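Local structure of GAF domain/HD domain protein (Geobacter sulfurreducens, 3EEA) at the interface of chains A and B. The protein is of unestablished function but may act as a phosphatase through its HD domain, the chains given being its GAF domain, a fold that commonly senses small molecules. Coordinates in Å, arbitrary orientation; residue numbers count along the deposited sequence, not the author numbering. Chains: chain A/B, GAF domain/HD domain protein.

The interface of chains A and B. Residues chain A 115, 117, 148; chain B 9, 11.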
# COMPACT_ATOMS: atom_id res chain seq x y z
N VAL A 115 1.32 -11.13 9.72
CA VAL A 115 1.78 -12.48 9.50
C VAL A 115 2.78 -12.50 8.33
O VAL A 115 2.54 -11.89 7.24
CB VAL A 115 0.59 -13.37 9.12
CG1 VAL A 115 1.06 -14.78 8.80
CG2 VAL A 115 -0.46 -13.38 10.22
N ARG A 117 4.75 -15.44 6.40
CA ARG A 117 4.70 -16.86 6.17
C ARG A 117 3.80 -17.42 7.24
O ARG A 117 2.60 -17.06 7.26
CB ARG A 117 6.11 -17.43 6.09
CG ARG A 117 6.64 -17.17 4.68
CD ARG A 117 8.14 -17.21 4.54
NE ARG A 117 8.46 -17.07 3.12
CZ ARG A 117 9.62 -16.66 2.62
NH1 ARG A 117 10.63 -16.33 3.43
NH2 ARG A 117 9.78 -16.57 1.31
N SER A 148 -0.18 -7.10 5.24
CA SER A 148 0.69 -8.18 4.88
C SER A 148 1.90 -7.70 4.17
O SER A 148 2.99 -8.25 4.36
CB SER A 148 -0.03 -9.24 4.07
OG SER A 148 -1.03 -9.79 4.89
N SER B 9 5.31 -20.21 3.16
CA SER B 9 4.66 -19.67 1.92
C SER B 9 4.13 -18.25 2.18
O SER B 9 3.26 -18.01 3.05
CB SER B 9 3.57 -20.58 1.37
OG SER B 9 3.09 -20.12 0.11
N LEU B 11 2.49 -14.42 1.88
CA LEU B 11 1.08 -13.93 1.76
C LEU B 11 0.89 -13.05 0.55
O LEU B 11 -0.20 -12.53 0.29
CB LEU B 11 0.67 -13.13 3.00
CG LEU B 11 0.16 -13.92 4.22
CD1 LEU B 11 1.04 -15.13 4.49
CD2 LEU B 11 0.09 -12.97 5.45
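B:Leu11 reaches from the N-terminal segment of one GAF domain against a surface of its copy, touching A:Val115, A:Arg117 and A:Ser148 in a small, mainly van der Waals patch of an interface between two copies in the deposited assembly that is not an exact two-fold. The patch hides 164 Å² in all, of which B:Leu11 contributes 63 Å², and it may help to hold the N-terminal segment of one copy against the other in the crystal; the structure alone does not show whether the full-length protein pairs this way. It illustrates how one branched aliphatic residue can engage several surfaces, because its two methyls part company. CD2 of B:Leu11 points between strand and helix, 3.7 Å from CB of A:Val115, with the two side chains crossing at about a right angle. This methyl CD2 of B:Leu11 also makes a van der Waals approach of 3.2 Å to the backbone carbonyl O of A:Val115. CD2 of B:Leu11 lies 3.4 Å from the hydroxyl OG of A:Ser148, whose CB is a little farther off. With CG of B:Leu11 anti to its carbonyl carbon (chi1 -84°), the fork is directed at chain A, and CD1 of B:Leu11 approaches the backbone carbonyl O of A:Arg117 at 3.7 Å. Further along the arm, the aliphatic start of the A:Arg117 side chain rests against the backbone of B:Ser9, CG of A:Arg117 lying 3.7 Å from the backbone N of B:Ser9. An alanine in place of B:Leu11 would probably leave A:Val115 and A:Ser148 without their shared methyl partner and let the arm shift more freely. On chain A the contact surface is formed by the end of strand 107-116, the turn leading to strand 119-129, and the middle of helix 137-158; on chain B the contact comes from the segment preceding helix 14-28.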